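Local coordinates for hypothetical protein (Legionella pneumophila subsp. pneumophila, PDB 4G2A), which is of unknown function but combines a DUF4424 region with a YARHG domain and is regarded as a putative nutrient-binding protein, at residues Val97-Asp101 against Lys102-Ala106; Thr130-Pro133 against Leu134-Val137; Gln193-Asp196 against Tyr197-Pro200; Lys264-Arg267 against Phe268-Asn271. All coordinates share one frame; numbering follows the deposited sequence.

Contact 1 of 4, residues Val97-Asp101 against Lys102-Ala106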
loop_
_atom_site.group_PDB
_atom_site.type_symbol
_atom_site.label_atom_id
_atom_site.label_comp_id
_atom_site.label_asym_id
_atom_site.label_seq_id
_atom_site.Cartn_x
_atom_site.Cartn_y
_atom_site.Cartn_z
ATOM N N VAL A 97 1.027 16.305 -13.047
ATOM C CA VAL A 97 -0.329 16.831 -12.924
ATOM C C VAL A 97 -0.741 17.478 -14.253
ATOM O O VAL A 97 0.057 18.187 -14.888
ATOM C CB VAL A 97 -0.536 17.780 -11.698
ATOM C CG1 VAL A 97 0.514 18.890 -11.627
ATOM C CG2 VAL A 97 -1.953 18.350 -11.643
ATOM N N THR A 98 -1.979 17.161 -14.693
ATOM C CA THR A 98 -2.623 17.729 -15.874
ATOM C C THR A 98 -3.899 18.457 -15.422
ATOM O O THR A 98 -4.648 17.943 -14.583
ATOM C CB THR A 98 -2.920 16.683 -16.974
ATOM O OG1 THR A 98 -4.024 15.870 -16.592
ATOM C CG2 THR A 98 -1.717 15.820 -17.333
ATOM N N VAL A 99 -4.119 19.668 -15.954
ATOM C CA VAL A 99 -5.305 20.491 -15.695
ATOM C C VAL A 99 -6.068 20.511 -17.002
ATOM O O VAL A 99 -5.507 20.950 -18.013
ATOM C CB VAL A 99 -4.954 21.917 -15.187
ATOM C CG1 VAL A 99 -6.213 22.771 -15.018
ATOM C CG2 VAL A 99 -4.161 21.865 -13.888
ATOM N N ASN A 100 -7.311 19.969 -17.007
ATOM C CA ASN A 100 -8.170 19.854 -18.200
ATOM C C ASN A 100 -7.390 19.150 -19.342
ATOM O O ASN A 100 -7.328 19.622 -20.491
ATOM C CB ASN A 100 -8.731 21.223 -18.632
ATOM C CG ASN A 100 -9.923 21.687 -17.839
ATOM O OD1 ASN A 100 -10.592 20.913 -17.155
ATOM N ND2 ASN A 100 -10.251 22.958 -17.953
ATOM N N ASP A 101 -6.723 18.051 -18.954
ATOM C CA ASP A 101 -5.913 17.129 -19.761
ATOM C C ASP A 101 -4.620 17.775 -20.374
ATOM O O ASP A 101 -3.932 17.113 -21.159
ATOM C CB ASP A 101 -6.788 16.408 -20.811
ATOM C CG ASP A 101 -7.873 15.582 -20.119
ATOM O OD1 ASP A 101 -7.513 14.665 -19.323
ATOM O OD2 ASP A 101 -9.083 15.919 -20.283
ATOM N N LYS A 102 -4.237 18.996 -19.911
ATOM C CA LYS A 102 -2.992 19.684 -20.278
ATOM C C LYS A 102 -2.001 19.624 -19.103
ATOM O O LYS A 102 -2.329 20.072 -17.991
ATOM C CB LYS A 102 -3.252 21.138 -20.693
ATOM C CG LYS A 102 -1.988 21.890 -21.124
ATOM C CD LYS A 102 -2.332 23.319 -21.498
ATOM C CE LYS A 102 -1.127 24.217 -21.586
ATOM N NZ LYS A 102 -1.522 25.649 -21.717
ATOM N N GLN A 103 -0.780 19.099 -19.361
ATOM C CA GLN A 103 0.274 18.973 -18.354
ATOM C C GLN A 103 0.754 20.361 -17.891
ATOM O O GLN A 103 1.021 21.243 -18.712
ATOM C CB GLN A 103 1.452 18.105 -18.844
ATOM C CG GLN A 103 2.343 17.667 -17.665
ATOM C CD GLN A 103 3.593 16.908 -18.040
ATOM O OE1 GLN A 103 3.546 15.820 -18.627
ATOM N NE2 GLN A 103 4.734 17.409 -17.589
ATOM N N VAL A 104 0.812 20.557 -16.561
ATOM C CA VAL A 104 1.198 21.844 -15.992
ATOM C C VAL A 104 2.438 21.715 -15.121
ATOM O O VAL A 104 2.682 20.649 -14.545
ATOM C CB VAL A 104 0.040 22.530 -15.197
ATOM C CG1 VAL A 104 -1.168 22.807 -16.084
ATOM C CG2 VAL A 104 -0.360 21.737 -13.959
ATOM N N SER A 105 3.197 22.824 -14.999
ATOM C CA SER A 105 4.335 22.928 -14.085
ATOM C C SER A 105 3.815 22.890 -12.653
ATOM O O SER A 105 2.854 23.586 -12.322
ATOM C CB SER A 105 5.111 24.227 -14.310
ATOM O OG SER A 105 5.660 24.310 -15.613
ATOM N N ALA A 106 4.403 22.050 -11.827
ATOM C CA ALA A 106 4.054 21.944 -10.413
ATOM C C ALA A 106 5.246 22.429 -9.634
ATOM O O ALA A 106 6.349 21.893 -9.824
ATOM C CB ALA A 106 3.705 20.506 -10.059
HETATM O O HOH W 1 3.388 18.318 -14.101
#
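Val104 packs against Val97 and Val99 on the face of the sheet that all three side chains share. Val104 CG2 touches both, 3.8 Å from Val97 CG1 and from Val99 CG2, and Val104 CG1 adds a second contact to Val99 CG2. Val97 CG1 stands between its own backbone N and carbonyl carbon (chi1 51°), and from there it also reaches Ala106 CB at 3.9 Å. On the other face, Thr98 lays its CG2 over the backbone of Gln103, 3.9 Å from Gln103 CA. The two strands form a beta hairpin closed by a type I' turn from Val99 to Lys102, in which Asn100 and Asp101 both have positive phi. Hydrogen bonds run both ways across the closing pair: Val99 N donates to Lys102 O at 2.7 Å, and Lys102 N returns to Val99 O at 3.0 Å. Beyond the non-hydrogen-bonded pair Thr98-Gln103, Val104 N meets Val97 O at 3.0 Å in a nearly straight bond (174°). A water beside it accepts from Val97 N and donates to Val104 O. Further out, Trp127 of strand 123-131 touches all three valines, and Asn100 OD1 accepts from Asn138 N, tying the turn to strand 136-150.

Contact 2 of 4, residues Thr130-Pro133 against Leu134-Val137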
loop_
_atom_site.group_PDB
_atom_site.type_symbol
_atom_site.label_atom_id
_atom_site.label_comp_id
_atom_site.label_asym_id
_atom_site.label_seq_id
_atom_site.Cartn_x
_atom_site.Cartn_y
_atom_site.Cartn_z
ATOM N N THR A 130 -7.870 27.678 -13.159
ATOM C CA THR A 130 -8.851 28.712 -13.461
ATOM C C THR A 130 -10.153 28.019 -13.825
ATOM O O THR A 130 -10.184 27.106 -14.659
ATOM C CB THR A 130 -8.356 29.700 -14.547
ATOM O OG1 THR A 130 -7.138 30.307 -14.099
ATOM C CG2 THR A 130 -9.360 30.813 -14.824
ATOM N N PHE A 131 -11.220 28.436 -13.166
ATOM C CA PHE A 131 -12.537 27.921 -13.433
ATOM C C PHE A 131 -13.422 29.014 -14.015
ATOM O O PHE A 131 -13.780 29.943 -13.275
ATOM C CB PHE A 131 -13.213 27.370 -12.166
ATOM C CG PHE A 131 -12.615 26.187 -11.451
ATOM C CD1 PHE A 131 -11.448 26.321 -10.706
ATOM C CD2 PHE A 131 -13.305 24.978 -11.384
ATOM C CE1 PHE A 131 -10.930 25.242 -9.995
ATOM C CE2 PHE A 131 -12.799 23.910 -10.651
ATOM C CZ PHE A 131 -11.603 24.040 -9.980
ATOM N N PRO A 132 -13.852 28.876 -15.302
ATOM C CA PRO A 132 -14.870 29.788 -15.860
ATOM C C PRO A 132 -16.188 29.746 -15.036
ATOM O O PRO A 132 -16.343 28.843 -14.202
ATOM C CB PRO A 132 -15.104 29.216 -17.279
ATOM C CG PRO A 132 -13.901 28.410 -17.582
ATOM C CD PRO A 132 -13.504 27.815 -16.270
ATOM N N PRO A 133 -17.169 30.659 -15.250
ATOM C CA PRO A 133 -18.420 30.594 -14.452
ATOM C C PRO A 133 -19.151 29.245 -14.536
ATOM O O PRO A 133 -19.401 28.730 -15.629
ATOM C CB PRO A 133 -19.281 31.719 -15.053
ATOM C CG PRO A 133 -18.297 32.680 -15.618
ATOM C CD PRO A 133 -17.180 31.824 -16.160
ATOM N N LEU A 134 -19.461 28.670 -13.358
ATOM C CA LEU A 134 -20.168 27.397 -13.110
ATOM C C LEU A 134 -19.524 26.152 -13.798
ATOM O O LEU A 134 -20.169 25.098 -13.916
ATOM C CB LEU A 134 -21.664 27.517 -13.497
ATOM C CG LEU A 134 -22.517 28.417 -12.586
ATOM C CD1 LEU A 134 -23.909 28.598 -13.150
ATOM C CD2 LEU A 134 -22.572 27.880 -11.131
ATOM N N ALA A 135 -18.238 26.259 -14.168
ATOM C CA ALA A 135 -17.519 25.239 -14.911
ATOM C C ALA A 135 -16.892 24.141 -14.059
ATOM O O ALA A 135 -16.663 24.304 -12.866
ATOM C CB ALA A 135 -16.447 25.888 -15.756
ATOM N N THR A 136 -16.646 22.993 -14.716
ATOM C CA THR A 136 -16.017 21.787 -14.192
ATOM C C THR A 136 -14.547 21.762 -14.678
ATOM O O THR A 136 -14.260 22.086 -15.835
ATOM C CB THR A 136 -16.826 20.541 -14.651
ATOM O OG1 THR A 136 -18.138 20.577 -14.088
ATOM C CG2 THR A 136 -16.174 19.235 -14.269
ATOM N N VAL A 137 -13.633 21.392 -13.807
ATOM C CA VAL A 137 -12.220 21.285 -14.170
ATOM C C VAL A 137 -11.780 19.873 -13.838
ATOM O O VAL A 137 -12.104 19.355 -12.768
ATOM C CB VAL A 137 -11.328 22.389 -13.516
ATOM C CG1 VAL A 137 -9.842 22.062 -13.598
ATOM C CG2 VAL A 137 -11.604 23.746 -14.158
#
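Leu134 follows Pro133 at the third position of a type II beta turn, Pro132 to Ala135, in the tight connection from strand 123-131 to strand 136-150. Its positive phi (56°) and the extended backbone of Pro133 before it fit this turn type. The Leu134 side chain leads away from the turn and rests on Asn57. Next, Ala135 closes the turn: its N donates to Pro132 O at 3.2 Å, approaching from well above the carbonyl plane. That carbonyl has a second donor in Asn54 ND2 of strand 43-54. Ala135 CB points back across the turn and packs on the ring of Pro132, 3.6 Å from Pro132 CD, while Ala135 O comes in at the edge of the Phe131 ring, in its plane, 3.7 Å from Phe131 CD2. Val137, already in its strand, takes one face of the same ring. Its CG2, anti to its own carbonyl carbon, makes a CH-pi contact 3.8 Å from the ring centroid and 23° off the normal. Strand residues Phe52 and Ile62 also touch this buried phenyl group. The valine methyl is offset toward the rim of the ring, where Val137 CG2 approaches Phe131 CD2 to 3.5 Å.

Contact 3 of 4, residues Gln193-Asp196 against Tyr197-Pro200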
loop_
_atom_site.group_PDB
_atom_site.type_symbol
_atom_site.label_atom_id
_atom_site.label_comp_id
_atom_site.label_asym_id
_atom_site.label_seq_id
_atom_site.Cartn_x
_atom_site.Cartn_y
_atom_site.Cartn_z
ATOM N N GLN A 193 -6.693 -11.708 12.879
ATOM C CA GLN A 193 -8.118 -11.429 13.115
ATOM C C GLN A 193 -8.393 -10.687 14.445
ATOM O O GLN A 193 -9.535 -10.269 14.698
ATOM C CB GLN A 193 -8.925 -12.750 13.069
ATOM C CG GLN A 193 -8.654 -13.743 14.213
ATOM C CD GLN A 193 -7.434 -14.603 13.984
ATOM O OE1 GLN A 193 -6.315 -14.262 14.391
ATOM N NE2 GLN A 193 -7.629 -15.739 13.334
ATOM N N LYS A 194 -7.359 -10.518 15.281
ATOM C CA LYS A 194 -7.407 -9.896 16.609
ATOM C C LYS A 194 -7.744 -8.373 16.613
ATOM O O LYS A 194 -8.727 -7.975 17.257
ATOM C CB LYS A 194 -6.063 -10.110 17.360
ATOM C CG LYS A 194 -5.369 -11.471 17.150
ATOM C CD LYS A 194 -4.282 -11.406 16.070
ATOM C CE LYS A 194 -3.533 -12.705 15.902
ATOM N NZ LYS A 194 -2.515 -12.899 16.972
ATOM N N ALA A 195 -6.911 -7.537 15.936
ATOM C CA ALA A 195 -6.966 -6.070 15.950
ATOM C C ALA A 195 -7.820 -5.396 14.855
ATOM O O ALA A 195 -7.809 -5.796 13.686
ATOM C CB ALA A 195 -5.557 -5.519 15.880
ATOM N N ASP A 196 -8.500 -4.306 15.258
ATOM C CA ASP A 196 -9.377 -3.496 14.407
ATOM C C ASP A 196 -8.615 -2.468 13.575
ATOM O O ASP A 196 -9.091 -2.115 12.504
ATOM C CB ASP A 196 -10.444 -2.787 15.248
ATOM C CG ASP A 196 -11.576 -3.680 15.710
ATOM O OD1 ASP A 196 -11.357 -4.910 15.830
ATOM O OD2 ASP A 196 -12.678 -3.153 15.967
ATOM N N TYR A 197 -7.428 -2.007 14.019
ATOM C CA TYR A 197 -6.664 -1.032 13.228
ATOM C C TYR A 197 -6.217 -1.662 11.900
ATOM O O TYR A 197 -5.738 -0.960 11.008
ATOM C CB TYR A 197 -5.470 -0.460 14.016
ATOM C CG TYR A 197 -4.266 -1.370 14.112
ATOM C CD1 TYR A 197 -4.159 -2.313 15.129
ATOM C CD2 TYR A 197 -3.217 -1.271 13.203
ATOM C CE1 TYR A 197 -3.037 -3.138 15.238
ATOM C CE2 TYR A 197 -2.112 -2.119 13.275
ATOM C CZ TYR A 197 -2.016 -3.039 14.305
ATOM O OH TYR A 197 -0.893 -3.826 14.412
ATOM N N LEU A 198 -6.360 -2.989 11.794
ATOM C CA LEU A 198 -6.031 -3.782 10.616
ATOM C C LEU A 198 -7.221 -3.875 9.667
ATOM O O LEU A 198 -7.036 -4.258 8.519
ATOM C CB LEU A 198 -5.575 -5.188 11.035
ATOM C CG LEU A 198 -4.270 -5.274 11.806
ATOM C CD1 LEU A 198 -4.004 -6.699 12.230
ATOM C CD2 LEU A 198 -3.113 -4.773 10.980
ATOM N N ASN A 199 -8.434 -3.502 10.121
ATOM C CA ASN A 199 -9.619 -3.516 9.259
ATOM C C ASN A 199 -9.507 -2.463 8.189
ATOM O O ASN A 199 -9.077 -1.352 8.488
ATOM C CB ASN A 199 -10.893 -3.310 10.042
ATOM C CG ASN A 199 -11.269 -4.478 10.884
ATOM O OD1 ASN A 199 -10.874 -5.620 10.619
ATOM N ND2 ASN A 199 -12.098 -4.220 11.885
ATOM N N PRO A 200 -9.846 -2.789 6.925
ATOM C CA PRO A 200 -9.697 -1.781 5.860
ATOM C C PRO A 200 -10.657 -0.615 6.016
ATOM O O PRO A 200 -11.801 -0.789 6.413
ATOM C CB PRO A 200 -9.981 -2.564 4.578
ATOM C CG PRO A 200 -9.872 -4.022 4.977
ATOM C CD PRO A 200 -10.320 -4.081 6.389
HETATM O O HOH W 2 -9.986 -0.097 10.802
#
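Asp196 O is held by two donors. Asn199 N reaches it at 2.8 Å with an N-H...O angle of 157°, coming from above the carbonyl plane instead of along a lone pair. A water donates to the same Asp196 O at 2.8 Å and, with its other hydrogen, to Asn199 O at 2.8 Å, so it bridges the two ends of the turn. The side chains of Asp196 and Asn199 lie alongside one another and point the same way, their carboxylate and amide planes 36° apart. The separation of 4.1 Å between Asp196 OD1 and Asn199 ND2 is that of packed neighbours and too long for a hydrogen bond.

The apolar part of the contact gathers round Ala195. Tyr197 has CG between its backbone N and carbonyl carbon (chi1 78°), which swings the ring back past Asp196 so that Tyr197 CE1 comes within 3.5 Å of Ala195 CB, the methyl meeting the ring obliquely. Leu198 takes up one face of that ring, with Leu198 CG 4.0 Å above the plane of Tyr197 and over its centre. Leu198 CB also packs 3.5 Å from Ala195 O. Tyr154 touches both Tyr197 and Leu198, and buried Leu198 also rests on Cys232, which forms a disulfide with Cys188. Negative phi and psi at Tyr197 and Leu198, together with the Asn199 N to Asp196 O bond, identify a type I beta turn, here set in the irregular loop between strands 185-187 and 206-208.

Contact 4 of 4, residues Lys264-Arg267 against Phe268-Asn271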
loop_
_atom_site.group_PDB
_atom_site.type_symbol
_atom_site.label_atom_id
_atom_site.label_comp_id
_atom_site.label_asym_id
_atom_site.label_seq_id
_atom_site.Cartn_x
_atom_site.Cartn_y
_atom_site.Cartn_z
ATOM N N LYS A 264 3.431 -34.605 11.168
ATOM C CA LYS A 264 2.807 -33.879 10.056
ATOM C C LYS A 264 3.177 -32.392 10.109
ATOM O O LYS A 264 3.577 -31.844 9.085
ATOM C CB LYS A 264 1.274 -34.050 10.064
ATOM C CG LYS A 264 0.814 -35.480 9.766
ATOM C CD LYS A 264 -0.709 -35.640 9.830
ATOM C CE LYS A 264 -1.127 -37.090 9.713
ATOM N NZ LYS A 264 -2.598 -37.272 9.880
ATOM N N GLU A 265 3.065 -31.749 11.296
ATOM C CA GLU A 265 3.370 -30.324 11.495
ATOM C C GLU A 265 4.829 -30.010 11.183
ATOM O O GLU A 265 5.096 -29.019 10.496
ATOM C CB GLU A 265 3.052 -29.890 12.925
ATOM C CG GLU A 265 1.588 -29.600 13.186
ATOM C CD GLU A 265 1.169 -29.592 14.647
ATOM O OE1 GLU A 265 2.027 -29.829 15.531
ATOM O OE2 GLU A 265 -0.038 -29.375 14.902
ATOM N N LEU A 266 5.770 -30.864 11.652
ATOM C CA LEU A 266 7.190 -30.687 11.380
ATOM C C LEU A 266 7.511 -30.897 9.888
ATOM O O LEU A 266 8.376 -30.196 9.354
ATOM C CB LEU A 266 8.068 -31.588 12.256
ATOM C CG LEU A 266 9.586 -31.285 12.193
ATOM C CD1 LEU A 266 9.920 -29.941 12.825
ATOM C CD2 LEU A 266 10.402 -32.377 12.828
ATOM N N ARG A 267 6.821 -31.833 9.220
ATOM C CA ARG A 267 7.040 -32.093 7.794
ATOM C C ARG A 267 6.553 -30.880 6.978
ATOM O O ARG A 267 7.291 -30.409 6.120
ATOM C CB ARG A 267 6.355 -33.405 7.353
ATOM C CG ARG A 267 6.279 -33.624 5.847
ATOM C CD ARG A 267 6.022 -35.080 5.537
ATOM N NE ARG A 267 5.728 -35.336 4.124
ATOM C CZ ARG A 267 6.641 -35.381 3.158
ATOM N NH1 ARG A 267 7.916 -35.128 3.428
ATOM N NH2 ARG A 267 6.282 -35.652 1.911
ATOM N N PHE A 268 5.364 -30.338 7.302
ATOM C CA PHE A 268 4.804 -29.144 6.642
ATOM C C PHE A 268 5.644 -27.896 6.939
ATOM O O PHE A 268 5.870 -27.122 6.013
ATOM C CB PHE A 268 3.330 -28.908 7.028
ATOM C CG PHE A 268 2.357 -29.971 6.558
ATOM C CD1 PHE A 268 2.518 -30.596 5.318
ATOM C CD2 PHE A 268 1.249 -30.312 7.327
ATOM C CE1 PHE A 268 1.604 -31.558 4.873
ATOM C CE2 PHE A 268 0.324 -31.265 6.873
ATOM C CZ PHE A 268 0.513 -31.885 5.654
ATOM N N LEU A 269 6.157 -27.733 8.186
ATOM C CA LEU A 269 7.000 -26.589 8.555
ATOM C C LEU A 269 8.284 -26.554 7.743
ATOM O O LEU A 269 8.660 -25.480 7.253
ATOM C CB LEU A 269 7.343 -26.574 10.065
ATOM C CG LEU A 269 8.385 -25.528 10.518
ATOM C CD1 LEU A 269 7.880 -24.090 10.307
ATOM C CD2 LEU A 269 8.779 -25.733 11.940
ATOM N N ARG A 270 8.967 -27.712 7.630
ATOM C CA ARG A 270 10.215 -27.861 6.891
ATOM C C ARG A 270 10.035 -27.524 5.419
ATOM O O ARG A 270 10.879 -26.843 4.837
ATOM C CB ARG A 270 10.739 -29.309 7.020
ATOM C CG ARG A 270 11.921 -29.644 6.093
ATOM C CD ARG A 270 12.209 -31.134 5.965
ATOM N NE ARG A 270 12.473 -31.780 7.251
ATOM C CZ ARG A 270 13.608 -31.677 7.944
ATOM N NH1 ARG A 270 14.611 -30.922 7.491
ATOM N NH2 ARG A 270 13.742 -32.309 9.103
ATOM N N ASN A 271 8.975 -28.062 4.809
ATOM C CA ASN A 271 8.729 -27.919 3.393
ATOM C C ASN A 271 8.207 -26.519 3.022
ATOM O O ASN A 271 8.480 -26.070 1.904
ATOM C CB ASN A 271 7.838 -29.043 2.918
ATOM C CG ASN A 271 8.649 -30.315 2.779
ATOM O OD1 ASN A 271 9.401 -30.483 1.821
ATOM N ND2 ASN A 271 8.614 -31.189 3.778
#
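Lys264 to Asn271 cover two turns of alpha helix 263-275 in the YARHG domain, and four successive i to i+4 bonds join the two halves. Phe268 N meets Lys264 O at 2.9 Å, Leu269 N meets Glu265 O at 2.8 Å, and Arg270 N pairs with Leu266 O likewise. The fourth, from Asn271 N to Arg267 O, is longer at 3.2 Å, and this carbonyl takes a second donor: Asn271 ND2 reaches Arg267 O at 2.8 Å. The two N-H groups come from opposite faces of the carbonyl plane. With Asn271 CG beside its own backbone N (chi1 -77°), the amide folds back on the helix, and Arg267 O lies close to the amide plane. A sulfate ion, probably from the crystallisation liquor, lies about 5 Å from the Asn271 side chain. Arg267 extends from CG to NE and forms a salt bridge from NE to Asp285, while its guanidinium plane stands 75° from the Asn271 amide. Helix 284-291, which carries Asp285, also supplies Tyr289 to stack on the Phe268 ring. Leu269 turns to Val244 and Trp248 of helix 236-250. Phe268 keeps its ring close to the preceding turn, with Phe268 CD2 3.3 Å from Lys264 O.

In the fold
From the N terminus the four contacts follow in series, each closing a short turn or helical step before the next begins; none nests or crosses. Contact 1 closes the hairpin of strands 95-99 and 102-110, and contact 2 the connection from 123-131 to 136-150. These two touch: Val99 CG1 lies 4.0 Å from Val137 CG1, and the strands involved are sheet neighbours, 95-99 beside 136-150 and 102-110 beside 123-131. Contact 3 turns a loop on the other side of the chain's centre from contact 1, their centres about 38 Å apart. Contact 4 belongs to the helical YARHG part, its centre about 64 Å from that of contact 2 and 29 Å from that of contact 3.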